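Local atomic coordinates of aspartate semialdehyde dehydrogenase (Francisella tularensis subsp. tularensis, PDB entry 4WOJ), a protein that probably catalyses the NADPH-dependent reductive dephosphorylation of L-aspartyl-4-phosphate to L-aspartate semialdehyde, working as a homodimer in amino-acid biosynthesis. Residues V10-W15 / R363-I368; D67-M72 / H89-A94. All coordinates share one frame; numbering follows the deposited sequence.

Interaction 1 (V10-W15 / R363-I368); sequences VGFIGW and RVLNII
Leu365, on the C-terminal helix, packs against Val10 and Phe12, alternate residues on one face of strand 8-13. Its two methyls divide the work. CD1 meets Val10 CG1 at 4.1 Å, the close part of the contact, whereas CD2 approaches more loosely at the rim of the Phe12 ring, near the ring plane and 4.5 Å from CE1, so the aromatic face is not what it touches. A chi1 of 176°, with CG opposite the backbone N, carries the fork of Leu365 toward the strand across a gap of 9.4 Å between the CA atoms of Val10 and Leu365. All three residues are buried, and Leu365 supplies about half of the 89 Å² covered in total.

Elsewhere on the helix Arg363, Asn366 and Ile367 are partly exposed; Arg363 makes a salt bridge with Asp118, and Ile367 still packs on helix 118-130. Neighbouring strands add to the buried side, for Ile74 touches both Val10 and Leu365, and the rings of Phe12 and Phe40 meet.

Strand 8-13 lies inside the parallel sheet of the Rossmann domain and runs into a glycine-bearing turn at Gly14 (phi 99°), consistent with the dinucleotide-binding loop of this fold. Carbon meets only carbon here, which implies that helix and strand are joined by hydrophobic burial and shape, without directional bonds.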
loop_
_atom_site.group_PDB
_atom_site.type_symbol
_atom_site.label_atom_id
_atom_site.label_comp_id
_atom_site.label_asym_id
_atom_site.label_seq_id
_atom_site.Cartn_x
_atom_site.Cartn_y
_atom_site.Cartn_z
ATOM N N VAL B 10 -19.349 -3.193 -35.970
ATOM C CA VAL B 10 -18.661 -2.728 -34.775
ATOM C C VAL B 10 -17.204 -2.482 -35.060
ATOM O O VAL B 10 -16.500 -3.370 -35.534
ATOM C CB VAL B 10 -18.732 -3.748 -33.631
ATOM C CG1 VAL B 10 -18.339 -3.084 -32.320
ATOM C CG2 VAL B 10 -20.124 -4.333 -33.521
ATOM N N GLY B 11 -16.757 -1.276 -34.722
ATOM C CA GLY B 11 -15.381 -0.852 -34.959
ATOM C C GLY B 11 -14.623 -0.821 -33.651
ATOM O O GLY B 11 -15.174 -0.467 -32.616
ATOM N N PHE B 12 -13.360 -1.216 -33.703
ATOM C CA PHE B 12 -12.523 -1.289 -32.514
ATOM C C PHE B 12 -11.307 -0.367 -32.626
ATOM O O PHE B 12 -10.472 -0.528 -33.518
ATOM C CB PHE B 12 -12.084 -2.742 -32.268
ATOM C CG PHE B 12 -13.229 -3.651 -31.965
ATOM C CD1 PHE B 12 -13.726 -3.758 -30.658
ATOM C CD2 PHE B 12 -13.872 -4.331 -32.984
ATOM C CE1 PHE B 12 -14.826 -4.569 -30.382
ATOM C CE2 PHE B 12 -14.961 -5.156 -32.718
ATOM C CZ PHE B 12 -15.449 -5.267 -31.417
ATOM N N ILE B 13 -11.236 0.607 -31.714
ATOM C CA ILE B 13 -10.035 1.437 -31.539
ATOM C C ILE B 13 -9.383 1.125 -30.183
ATOM O O ILE B 13 -10.067 0.872 -29.223
ATOM C CB ILE B 13 -10.357 2.936 -31.639
ATOM C CG1 ILE B 13 -11.399 3.195 -32.734
ATOM C CG2 ILE B 13 -9.091 3.715 -31.962
ATOM C CD1 ILE B 13 -12.825 3.263 -32.255
ATOM N N GLY B 14 -8.060 1.120 -30.113
ATOM C CA GLY B 14 -7.352 0.864 -28.844
ATOM C C GLY B 14 -6.847 -0.559 -28.648
ATOM O O GLY B 14 -6.210 -0.860 -27.630
ATOM N N TRP B 15 -7.100 -1.426 -29.631
ATOM C CA TRP B 15 -6.952 -2.884 -29.437
ATOM C C TRP B 15 -5.513 -3.386 -29.294
ATOM O O TRP B 15 -5.298 -4.504 -28.847
ATOM C CB TRP B 15 -7.650 -3.650 -30.564
ATOM C CG TRP B 15 -7.272 -3.207 -31.911
ATOM C CD1 TRP B 15 -7.909 -2.271 -32.674
ATOM C CD2 TRP B 15 -6.161 -3.653 -32.661
ATOM N NE1 TRP B 15 -7.263 -2.105 -33.865
ATOM C CE2 TRP B 15 -6.180 -2.949 -33.887
ATOM C CE3 TRP B 15 -5.140 -4.588 -32.426
ATOM C CZ2 TRP B 15 -5.230 -3.157 -34.869
ATOM C CZ3 TRP B 15 -4.195 -4.788 -33.393
ATOM C CH2 TRP B 15 -4.246 -4.077 -34.611
ATOM N N ARG B 363 -19.007 -6.220 -21.743
ATOM C CA ARG B 363 -20.333 -6.623 -21.297
ATOM C C ARG B 363 -21.450 -5.644 -21.726
ATOM O O ARG B 363 -22.577 -6.039 -21.974
ATOM C CB ARG B 363 -20.324 -6.846 -19.772
ATOM C CG ARG B 363 -19.506 -8.087 -19.349
ATOM C CD ARG B 363 -19.410 -8.186 -17.827
ATOM N NE ARG B 363 -20.755 -8.308 -17.287
ATOM C CZ ARG B 363 -21.359 -9.452 -16.995
ATOM N NH1 ARG B 363 -20.750 -10.640 -17.140
ATOM N NH2 ARG B 363 -22.578 -9.423 -16.521
ATOM N N VAL B 364 -21.137 -4.365 -21.819
ATOM C CA VAL B 364 -22.131 -3.397 -22.252
ATOM C C VAL B 364 -22.319 -3.474 -23.761
ATOM O O VAL B 364 -23.432 -3.326 -24.274
ATOM C CB VAL B 364 -21.813 -1.984 -21.772
ATOM C CG1 VAL B 364 -20.665 -1.333 -22.524
ATOM C CG2 VAL B 364 -23.093 -1.131 -21.820
ATOM N N LEU B 365 -21.241 -3.770 -24.475
ATOM C CA LEU B 365 -21.348 -4.093 -25.896
ATOM C C LEU B 365 -22.414 -5.145 -26.141
ATOM O O LEU B 365 -23.243 -4.992 -27.038
ATOM C CB LEU B 365 -20.014 -4.611 -26.423
ATOM C CG LEU B 365 -20.009 -5.066 -27.880
ATOM C CD1 LEU B 365 -20.401 -3.948 -28.833
ATOM C CD2 LEU B 365 -18.645 -5.642 -28.273
ATOM N N ASN B 366 -22.393 -6.194 -25.321
ATOM C CA ASN B 366 -23.362 -7.277 -25.409
ATOM C C ASN B 366 -24.787 -6.890 -25.151
ATOM O O ASN B 366 -25.700 -7.460 -25.754
ATOM C CB ASN B 366 -22.994 -8.399 -24.463
ATOM C CG ASN B 366 -21.855 -9.238 -24.996
ATOM O OD1 ASN B 366 -21.573 -9.236 -26.179
ATOM N ND2 ASN B 366 -21.171 -9.928 -24.113
ATOM N N ILE B 367 -24.979 -5.947 -24.240
ATOM C CA ILE B 367 -26.301 -5.426 -23.913
ATOM C C ILE B 367 -26.820 -4.591 -25.081
ATOM O O ILE B 367 -27.955 -4.703 -25.469
ATOM C CB ILE B 367 -26.244 -4.589 -22.626
ATOM C CG1 ILE B 367 -25.928 -5.505 -21.434
ATOM C CG2 ILE B 367 -27.570 -3.886 -22.349
ATOM C CD1 ILE B 367 -25.462 -4.758 -20.198
ATOM N N ILE B 368 -25.956 -3.794 -25.674
ATOM C CA ILE B 368 -26.310 -3.044 -26.856
ATOM C C ILE B 368 -26.566 -3.945 -28.092
ATOM O O ILE B 368 -27.494 -3.709 -28.845
ATOM C CB ILE B 368 -25.220 -1.996 -27.130
ATOM C CG1 ILE B 368 -25.291 -0.933 -26.027
ATOM C CG2 ILE B 368 -25.403 -1.356 -28.504
ATOM C CD1 ILE B 368 -23.992 -0.216 -25.737
#

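Interaction 2 (D67-M72 / H89-A94)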
loop_
_atom_site.group_PDB
_atom_site.type_symbol
_atom_site.label_atom_id
_atom_site.label_comp_id
_atom_site.label_asym_id
_atom_site.label_seq_id
_atom_site.Cartn_x
_atom_site.Cartn_y
_atom_site.Cartn_z
ATOM N N ASP B 67 -14.992 9.315 -42.047
ATOM C CA ASP B 67 -15.979 8.685 -42.922
ATOM C C ASP B 67 -16.114 7.223 -42.569
ATOM O O ASP B 67 -17.205 6.706 -42.457
ATOM C CB ASP B 67 -15.590 8.821 -44.403
ATOM C CG ASP B 67 -16.155 10.075 -45.046
ATOM O OD1 ASP B 67 -16.174 11.136 -44.379
ATOM O OD2 ASP B 67 -16.573 9.995 -46.225
ATOM N N GLN B 68 -14.970 6.571 -42.428
ATOM C CA GLN B 68 -14.911 5.127 -42.181
ATOM C C GLN B 68 -15.528 4.805 -40.831
ATOM O O GLN B 68 -16.307 3.865 -40.718
ATOM C CB GLN B 68 -13.459 4.625 -42.269
ATOM C CG GLN B 68 -12.867 4.742 -43.681
ATOM C CD GLN B 68 -11.523 4.021 -43.862
ATOM O OE1 GLN B 68 -10.505 4.358 -43.233
ATOM N NE2 GLN B 68 -11.516 3.045 -44.737
ATOM N N LEU B 69 -15.194 5.606 -39.818
ATOM C CA LEU B 69 -15.781 5.458 -38.476
ATOM C C LEU B 69 -17.308 5.611 -38.515
ATOM O O LEU B 69 -18.028 4.843 -37.891
ATOM C CB LEU B 69 -15.208 6.501 -37.509
ATOM C CG LEU B 69 -13.761 6.366 -37.040
ATOM C CD1 LEU B 69 -13.360 7.633 -36.307
ATOM C CD2 LEU B 69 -13.590 5.155 -36.142
ATOM N N SER B 70 -17.774 6.588 -39.281
ATOM C CA SER B 70 -19.212 6.887 -39.426
ATOM C C SER B 70 -20.099 5.720 -39.839
ATOM O O SER B 70 -21.274 5.668 -39.487
ATOM C CB SER B 70 -19.417 7.996 -40.454
ATOM O OG SER B 70 -18.754 9.184 -40.056
ATOM N N SER B 71 -19.556 4.790 -40.600
ATOM C CA SER B 71 -20.350 3.640 -41.073
ATOM C C SER B 71 -20.561 2.565 -39.993
ATOM O O SER B 71 -21.490 1.770 -40.109
ATOM C CB SER B 71 -19.674 3.005 -42.278
ATOM O OG SER B 71 -18.289 2.889 -42.004
ATOM N N MET B 72 -19.704 2.536 -38.966
ATOM C CA MET B 72 -19.887 1.598 -37.844
ATOM C C MET B 72 -21.149 1.975 -37.049
ATOM O O MET B 72 -21.439 3.137 -36.835
ATOM C CB MET B 72 -18.684 1.582 -36.906
ATOM C CG MET B 72 -17.348 1.210 -37.539
ATOM S SD MET B 72 -17.221 -0.523 -38.052
ATOM C CE MET B 72 -17.566 -0.296 -39.798
ATOM N N HIS B 89 -16.236 14.304 -30.768
ATOM C CA HIS B 89 -17.058 15.476 -31.092
ATOM C C HIS B 89 -17.248 15.651 -32.604
ATOM O O HIS B 89 -18.350 15.994 -33.054
ATOM C CB HIS B 89 -16.488 16.755 -30.469
ATOM C CG HIS B 89 -15.188 17.192 -31.067
ATOM N ND1 HIS B 89 -13.978 16.621 -30.724
ATOM C CD2 HIS B 89 -14.910 18.141 -31.992
ATOM C CE1 HIS B 89 -13.011 17.213 -31.402
ATOM N NE2 HIS B 89 -13.550 18.135 -32.180
ATOM N N LYS B 90 -16.185 15.403 -33.365
ATOM C CA LYS B 90 -16.251 15.419 -34.842
ATOM C C LYS B 90 -17.308 14.476 -35.418
ATOM O O LYS B 90 -17.975 14.809 -36.397
ATOM C CB LYS B 90 -14.906 15.039 -35.459
ATOM C CG LYS B 90 -13.812 16.081 -35.306
ATOM C CD LYS B 90 -12.564 15.662 -36.077
ATOM C CE LYS B 90 -11.272 16.245 -35.514
ATOM N NZ LYS B 90 -11.355 17.652 -35.023
ATOM N N LEU B 91 -17.435 13.298 -34.814
ATOM C CA LEU B 91 -18.448 12.329 -35.210
ATOM C C LEU B 91 -19.861 12.811 -34.930
ATOM O O LEU B 91 -20.743 12.640 -35.763
ATOM C CB LEU B 91 -18.232 10.987 -34.508
ATOM C CG LEU B 91 -16.971 10.230 -34.935
ATOM C CD1 LEU B 91 -16.651 9.114 -33.953
ATOM C CD2 LEU B 91 -17.124 9.675 -36.347
ATOM N N ARG B 92 -20.098 13.377 -33.755
ATOM C CA ARG B 92 -21.461 13.838 -33.437
ATOM C C ARG B 92 -21.777 15.074 -34.284
ATOM O O ARG B 92 -22.858 15.181 -34.853
ATOM C CB ARG B 92 -21.649 14.128 -31.941
ATOM C CG ARG B 92 -21.491 12.932 -31.007
ATOM C CD ARG B 92 -22.597 11.905 -31.154
ATOM N NE ARG B 92 -22.392 10.794 -30.218
ATOM C CZ ARG B 92 -22.679 9.511 -30.460
ATOM N NH1 ARG B 92 -23.218 9.135 -31.620
ATOM N NH2 ARG B 92 -22.428 8.587 -29.534
ATOM N N GLU B 93 -20.798 15.975 -34.377
ATOM C CA GLU B 93 -20.832 17.142 -35.287
ATOM C C GLU B 93 -21.101 16.751 -36.742
ATOM O O GLU B 93 -21.720 17.501 -37.486
ATOM C CB GLU B 93 -19.501 17.908 -35.246
ATOM C CG GLU B 93 -19.304 18.829 -34.042
ATOM C CD GLU B 93 -17.943 19.514 -34.061
ATOM O OE1 GLU B 93 -17.106 19.142 -34.927
ATOM O OE2 GLU B 93 -17.705 20.423 -33.231
ATOM N N ALA B 94 -20.602 15.584 -37.136
ATOM C CA ALA B 94 -20.820 15.044 -38.484
ATOM C C ALA B 94 -22.045 14.131 -38.580
ATOM O O ALA B 94 -22.111 13.311 -39.483
ATOM C CB ALA B 94 -19.574 14.310 -38.958
#
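Leu91 makes the apolar contact with Leu69. Its CD2 comes closest, 3.9 Å from Leu69 CB, and the Leu69 methyl CD1 also faces both Leu91 methyls, 4.3 Å from CD1 and from CD2. The nearest backbones are those of Ser70 and Leu91, with CA atoms 6.9 Å apart, and 123 Å² is buried over both segments. Leu91 CD2 also lies 4.1 Å from Ser70 OG, an ordinary van der Waals approach by a polar atom whose bonding is met elsewhere. Leu75 touches both leucines, while Trp96 and Trp100 touch Leu91 and Phe41 touches Leu69.

These neighbours identify the layer. Helix 81-93 is the connection of a right-handed beta-alpha-beta crossover from strand 74-77 to strand 99-102 of the Rossmann sheet, and the short helix 66-70 leads into strand 74-77; both pack on Leu75.

The polar groups bond close to home. Ser70 OG, placed anti to its carbonyl carbon (chi1 -60°), turns back along the helix and hydrogen-bonds to Ile66 O. Ser71 OG donates to Gln68 O at 2.6 Å, bent to 138° at the acceptor and tilted 28° from the carbonyl plane, and Met72 N bonds to Leu69 O at 3.0 Å. Met72 O in turn hydrogen-bonds to NE1 of Trp96, whose side chain also touches Leu91.

Away from this contact, Arg92 ties helix 81-93 to Asp135 by a salt bridge.

The centres of the two contacts are 16 Å apart, within the same Rossmann domain, and strand 74-77 lies between them. Interaction 1 touches its Ile74 and Leu76, interaction 2 its Leu75; this alternation puts the C-terminal helix 354-369 and the helices 66-70 and 81-93 on opposite faces of the sheet. The two also touch directly, by packing: Met72 SD lies 3.4 Å from Gly11 N. Along the chain, interaction 2 is nested inside the long loop closed by interaction 1. Interaction 2 is therefore local to the early nucleotide-binding fold, whereas interaction 1 brings helix 354-369, the last of the chain, back to the sheet whose strand 8-13 is the first.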